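Local coordinates for oxetanocin-like protein (Pyrococcus furiosus, PDB 1XX7) that probably removes the 5'-phosphate from 2'-deoxyribonucleoside monophosphates as a metal-dependent, homodimeric phosphohydrolase of the HD-domain family, at residues 41-53 with 127-139. Numbering follows the deposited sequence.
Sequences HSYRVAFITLLLA and LVKIADKLDMIIQ. With NI (nickel (II) ion), chain G.
His-41 and Asp-132 meet at a nickel ion that joins the two helices: His-41 NE2 lies 2.2 Å and Asp-132 OD1 2.0 Å from the metal, with ring and carboxylate planes 73° apart. His-75 and Asp-76 complete the site, giving the H...HD...D metal signature of HD-domain proteins.

Hydrogen bonding and charge centre on Asp-135, whose carboxylate oxygens each take a different partner on segment 41-53. OD2 sits at the edge of the imidazole of His-41 and accepts from its ND1, though the modelled 2.4 Å is doubtfully short. The His-41 ring swings beside its own carbonyl carbon (chi1 164°), which brings its end to the other helix, NE2 at the metal and ND1 at the second-shell carboxylate. OD1 offers its anti lone pair to Arg-44 NE at 2.8 Å, a salt bridge reinforced by a weak bond from NH2, which also donates weakly to Asp-135 O at 3.1 Å. Glu-142 of the same chain pairs with Arg-44 NH1, and Lys-20 of the second subunit with Asp-135 OD1. A leucine in place of Arg-44 would probably leave Glu-142 without this partner and the Asp-135 carboxylate freer to turn behind His-41.

Apolar packing follows knobs-into-holes geometry. Val-45 sits among Val-128, Ala-131, Asp-132 and Asp-135. Ala-131 enters a hole formed by Val-45, Ile-48, Thr-49 and Leu-52, its CB 3.6 Å from Ile-48 CG2. Reciprocally, Leu-52 fits among Leu-127, Ile-130, Ala-131 and Leu-134, with its CB 3.5 Å from Leu-127 CD1. Thr-49 OG1 is satisfied within its own helix by Val-45 O.

Such interlocking is consistent with axes only 8.4 Å apart at closest approach, while the Arg-44 and Asp-135 pairing is consistent with a second-shell carboxylate that holds the imidazole in position for the metal.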
loop_
_atom_site.group_PDB
_atom_site.type_symbol
_atom_site.label_atom_id
_atom_site.label_comp_id
_atom_site.label_asym_id
_atom_site.label_seq_id
_atom_site.Cartn_x
_atom_site.Cartn_y
_atom_site.Cartn_z
ATOM N N HIS A 41 -2.515 4.380 16.550
ATOM C CA HIS A 41 -3.377 3.987 17.613
ATOM C C HIS A 41 -3.062 4.714 18.898
ATOM O O HIS A 41 -3.960 5.273 19.512
ATOM C CB HIS A 41 -3.203 2.480 17.852
ATOM C CG HIS A 41 -3.750 2.023 19.139
ATOM N ND1 HIS A 41 -5.077 2.165 19.468
ATOM C CD2 HIS A 41 -3.156 1.436 20.205
ATOM C CE1 HIS A 41 -5.289 1.670 20.673
ATOM N NE2 HIS A 41 -4.148 1.209 21.135
ATOM N N SER A 42 -1.789 4.671 19.286
ATOM C CA SER A 42 -1.298 5.263 20.519
ATOM C C SER A 42 -1.395 6.771 20.582
ATOM O O SER A 42 -1.620 7.333 21.681
ATOM C CB SER A 42 0.157 4.872 20.773
ATOM O OG SER A 42 0.276 3.500 20.989
ATOM N N TYR A 43 -1.221 7.416 19.434
ATOM C CA TYR A 43 -1.524 8.830 19.294
ATOM C C TYR A 43 -2.957 9.179 19.700
ATOM O O TYR A 43 -3.179 10.137 20.491
ATOM C CB TYR A 43 -1.306 9.357 17.866
ATOM C CG TYR A 43 -1.833 10.750 17.813
ATOM C CD1 TYR A 43 -1.155 11.781 18.478
ATOM C CD2 TYR A 43 -3.035 11.026 17.260
ATOM C CE1 TYR A 43 -1.665 13.061 18.524
ATOM C CE2 TYR A 43 -3.569 12.327 17.302
ATOM C CZ TYR A 43 -2.855 13.326 17.945
ATOM O OH TYR A 43 -3.336 14.596 18.035
ATOM N N ARG A 44 -3.944 8.489 19.113
ATOM C CA ARG A 44 -5.356 8.834 19.411
ATOM C C ARG A 44 -5.776 8.411 20.819
ATOM O O ARG A 44 -6.655 9.052 21.430
ATOM C CB ARG A 44 -6.357 8.337 18.372
ATOM C CG ARG A 44 -7.645 9.137 18.441
ATOM C CD ARG A 44 -8.565 8.963 17.286
ATOM N NE ARG A 44 -9.073 7.607 17.220
ATOM C CZ ARG A 44 -9.956 7.169 16.329
ATOM N NH1 ARG A 44 -10.524 8.006 15.473
ATOM N NH2 ARG A 44 -10.312 5.899 16.345
ATOM N N VAL A 45 -5.150 7.369 21.344
ATOM C CA VAL A 45 -5.349 6.991 22.762
ATOM C C VAL A 45 -4.925 8.179 23.710
ATOM O O VAL A 45 -5.667 8.516 24.645
ATOM C CB VAL A 45 -4.596 5.668 23.145
ATOM C CG1 VAL A 45 -4.637 5.408 24.652
ATOM C CG2 VAL A 45 -5.202 4.494 22.421
ATOM N N ALA A 46 -3.740 8.769 23.446
ATOM C CA ALA A 46 -3.261 9.948 24.158
ATOM C C ALA A 46 -4.237 11.085 23.995
ATOM O O ALA A 46 -4.660 11.697 25.007
ATOM C CB ALA A 46 -1.871 10.363 23.690
ATOM N N PHE A 47 -4.660 11.324 22.734
ATOM C CA PHE A 47 -5.681 12.324 22.470
ATOM C C PHE A 47 -6.995 12.102 23.248
ATOM O O PHE A 47 -7.589 13.053 23.767
ATOM C CB PHE A 47 -5.970 12.480 20.967
ATOM C CG PHE A 47 -7.022 13.488 20.673
ATOM C CD1 PHE A 47 -6.724 14.819 20.644
ATOM C CD2 PHE A 47 -8.343 13.113 20.496
ATOM C CE1 PHE A 47 -7.742 15.774 20.400
ATOM C CE2 PHE A 47 -9.322 14.058 20.245
ATOM C CZ PHE A 47 -9.011 15.388 20.183
ATOM N N ILE A 48 -7.495 10.874 23.237
ATOM C CA ILE A 48 -8.779 10.586 23.841
ATOM C C ILE A 48 -8.639 10.726 25.358
ATOM O O ILE A 48 -9.543 11.241 26.017
ATOM C CB ILE A 48 -9.286 9.157 23.490
ATOM C CG1 ILE A 48 -9.694 9.077 22.025
ATOM C CG2 ILE A 48 -10.470 8.733 24.422
ATOM C CD1 ILE A 48 -9.793 7.687 21.507
ATOM N N THR A 49 -7.510 10.266 25.885
ATOM C CA THR A 49 -7.200 10.381 27.323
ATOM C C THR A 49 -7.301 11.850 27.811
ATOM O O THR A 49 -7.926 12.131 28.837
ATOM C CB THR A 49 -5.786 9.778 27.659
ATOM O OG1 THR A 49 -5.770 8.377 27.387
ATOM C CG2 THR A 49 -5.417 10.014 29.122
ATOM N N LEU A 50 -6.665 12.757 27.061
ATOM C CA LEU A 50 -6.745 14.192 27.276
ATOM C C LEU A 50 -8.179 14.690 27.274
ATOM O O LEU A 50 -8.607 15.360 28.204
ATOM C CB LEU A 50 -5.958 14.910 26.193
ATOM C CG LEU A 50 -5.880 16.442 26.223
ATOM C CD1 LEU A 50 -5.277 16.907 27.533
ATOM C CD2 LEU A 50 -5.031 16.899 25.085
ATOM N N LEU A 51 -8.903 14.365 26.215
ATOM C CA LEU A 51 -10.304 14.712 26.076
ATOM C C LEU A 51 -11.163 14.188 27.256
ATOM O O LEU A 51 -11.942 14.934 27.855
ATOM C CB LEU A 51 -10.849 14.151 24.748
ATOM C CG LEU A 51 -11.895 15.024 24.078
ATOM C CD1 LEU A 51 -11.242 16.323 23.458
ATOM C CD2 LEU A 51 -12.695 14.239 23.015
ATOM N N LEU A 52 -11.021 12.908 27.585
ATOM C CA LEU A 52 -11.798 12.333 28.682
ATOM C C LEU A 52 -11.399 12.946 30.035
ATOM O O LEU A 52 -12.268 13.294 30.815
ATOM C CB LEU A 52 -11.706 10.805 28.707
ATOM C CG LEU A 52 -12.181 9.997 27.468
ATOM C CD1 LEU A 52 -11.789 8.550 27.619
ATOM C CD2 LEU A 52 -13.620 10.082 27.226
ATOM N N ALA A 53 -10.098 13.073 30.301
ATOM C CA ALA A 53 -9.614 13.777 31.490
ATOM C C ALA A 53 -10.333 15.126 31.648
ATOM O O ALA A 53 -10.821 15.449 32.732
ATOM C CB ALA A 53 -8.100 13.982 31.417
ATOM N N LEU A 127 -8.754 5.162 33.251
ATOM C CA LEU A 127 -8.949 6.180 32.219
ATOM C C LEU A 127 -8.267 5.809 30.863
ATOM O O LEU A 127 -8.862 5.975 29.814
ATOM C CB LEU A 127 -8.464 7.566 32.692
ATOM C CG LEU A 127 -8.562 8.690 31.633
ATOM C CD1 LEU A 127 -9.948 8.855 31.086
ATOM C CD2 LEU A 127 -8.071 10.016 32.216
ATOM N N VAL A 128 -7.028 5.340 30.920
ATOM C CA VAL A 128 -6.291 5.017 29.714
ATOM C C VAL A 128 -6.806 3.716 29.098
ATOM O O VAL A 128 -6.840 3.600 27.878
ATOM C CB VAL A 128 -4.768 4.955 29.955
ATOM C CG1 VAL A 128 -4.062 4.654 28.659
ATOM C CG2 VAL A 128 -4.251 6.290 30.502
ATOM N N LYS A 129 -7.216 2.757 29.929
ATOM C CA LYS A 129 -7.921 1.574 29.432
ATOM C C LYS A 129 -9.225 1.893 28.681
ATOM O O LYS A 129 -9.544 1.302 27.620
ATOM C CB LYS A 129 -8.204 0.584 30.589
ATOM C CG LYS A 129 -8.610 -0.847 30.124
ATOM C CD LYS A 129 -7.448 -1.670 29.505
ATOM C CE LYS A 129 -6.615 -2.348 30.616
ATOM N NZ LYS A 129 -5.398 -3.130 30.199
ATOM N N ILE A 130 -9.978 2.839 29.209
ATOM C CA ILE A 130 -11.152 3.307 28.522
ATOM C C ILE A 130 -10.798 3.951 27.174
ATOM O O ILE A 130 -11.438 3.693 26.187
ATOM C CB ILE A 130 -11.965 4.260 29.403
ATOM C CG1 ILE A 130 -12.663 3.447 30.490
ATOM C CG2 ILE A 130 -13.059 4.976 28.574
ATOM C CD1 ILE A 130 -13.222 4.304 31.603
ATOM N N ALA A 131 -9.788 4.803 27.163
ATOM C CA ALA A 131 -9.379 5.512 25.935
ATOM C C ALA A 131 -8.919 4.534 24.855
ATOM O O ALA A 131 -9.188 4.697 23.696
ATOM C CB ALA A 131 -8.243 6.512 26.264
ATOM N N ASP A 132 -8.172 3.537 25.279
ATOM C CA ASP A 132 -7.653 2.522 24.400
ATOM C C ASP A 132 -8.754 1.717 23.661
ATOM O O ASP A 132 -8.703 1.502 22.431
ATOM C CB ASP A 132 -6.783 1.611 25.238
ATOM C CG ASP A 132 -6.081 0.585 24.411
ATOM O OD1 ASP A 132 -5.190 0.938 23.647
ATOM O OD2 ASP A 132 -6.436 -0.587 24.500
ATOM N N LYS A 133 -9.745 1.295 24.440
ATOM C CA LYS A 133 -10.909 0.602 23.925
ATOM C C LYS A 133 -11.763 1.474 23.061
ATOM O O LYS A 133 -12.297 1.012 22.061
ATOM C CB LYS A 133 -11.703 0.013 25.095
ATOM C CG LYS A 133 -10.953 -1.190 25.716
ATOM C CD LYS A 133 -11.447 -1.537 27.100
ATOM C CE LYS A 133 -10.720 -2.771 27.657
ATOM N NZ LYS A 133 -10.550 -3.821 26.580
ATOM N N LEU A 134 -11.900 2.744 23.429
ATOM C CA LEU A 134 -12.644 3.701 22.592
ATOM C C LEU A 134 -11.983 3.972 21.242
ATOM O O LEU A 134 -12.665 4.065 20.249
ATOM C CB LEU A 134 -12.872 5.006 23.329
ATOM C CG LEU A 134 -13.826 4.883 24.531
ATOM C CD1 LEU A 134 -14.060 6.260 25.103
ATOM C CD2 LEU A 134 -15.135 4.220 24.173
ATOM N N ASP A 135 -10.661 4.120 21.220
ATOM C CA ASP A 135 -9.953 4.265 19.971
ATOM C C ASP A 135 -10.254 3.055 19.033
ATOM O O ASP A 135 -10.575 3.244 17.870
ATOM C CB ASP A 135 -8.456 4.350 20.199
ATOM C CG ASP A 135 -7.685 4.285 18.908
ATOM O OD1 ASP A 135 -7.774 5.239 18.088
ATOM O OD2 ASP A 135 -7.019 3.262 18.703
ATOM N N MET A 136 -10.164 1.846 19.580
ATOM C CA MET A 136 -10.429 0.584 18.856
ATOM C C MET A 136 -11.828 0.457 18.280
ATOM O O MET A 136 -11.984 0.069 17.154
ATOM C CB MET A 136 -10.147 -0.627 19.740
ATOM C CG MET A 136 -10.051 -1.904 18.931
ATOM S SD MET A 136 -9.653 -3.409 19.886
ATOM C CE MET A 136 -11.334 -3.616 20.579
ATOM N N ILE A 137 -12.833 0.806 19.070
ATOM C CA ILE A 137 -14.197 0.627 18.692
ATOM C C ILE A 137 -14.553 1.642 17.651
ATOM O O ILE A 137 -15.281 1.336 16.692
ATOM C CB ILE A 137 -15.185 0.803 19.905
ATOM C CG1 ILE A 137 -14.909 -0.221 21.001
ATOM C CG2 ILE A 137 -16.643 0.626 19.443
ATOM C CD1 ILE A 137 -15.623 0.137 22.284
ATOM N N ILE A 138 -14.070 2.859 17.842
ATOM C CA ILE A 138 -14.316 3.918 16.885
ATOM C C ILE A 138 -13.561 3.642 15.580
ATOM O O ILE A 138 -14.099 3.897 14.516
ATOM C CB ILE A 138 -13.976 5.317 17.453
ATOM C CG1 ILE A 138 -14.922 5.680 18.599
ATOM C CG2 ILE A 138 -14.110 6.381 16.366
ATOM C CD1 ILE A 138 -14.444 6.908 19.481
ATOM N N GLN A 139 -12.345 3.101 15.682
ATOM C CA GLN A 139 -11.588 2.678 14.515
ATOM C C GLN A 139 -12.310 1.592 13.731
ATOM O O GLN A 139 -12.293 1.611 12.510
ATOM C CB GLN A 139 -10.177 2.213 14.897
ATOM C CG GLN A 139 -9.265 1.961 13.666
ATOM C CD GLN A 139 -9.101 3.205 12.833
ATOM O OE1 GLN A 139 -8.565 4.214 13.314
ATOM N NE2 GLN A 139 -9.597 3.167 11.587
HETATM NI NI NI G . -3.408 0.230 23.003
#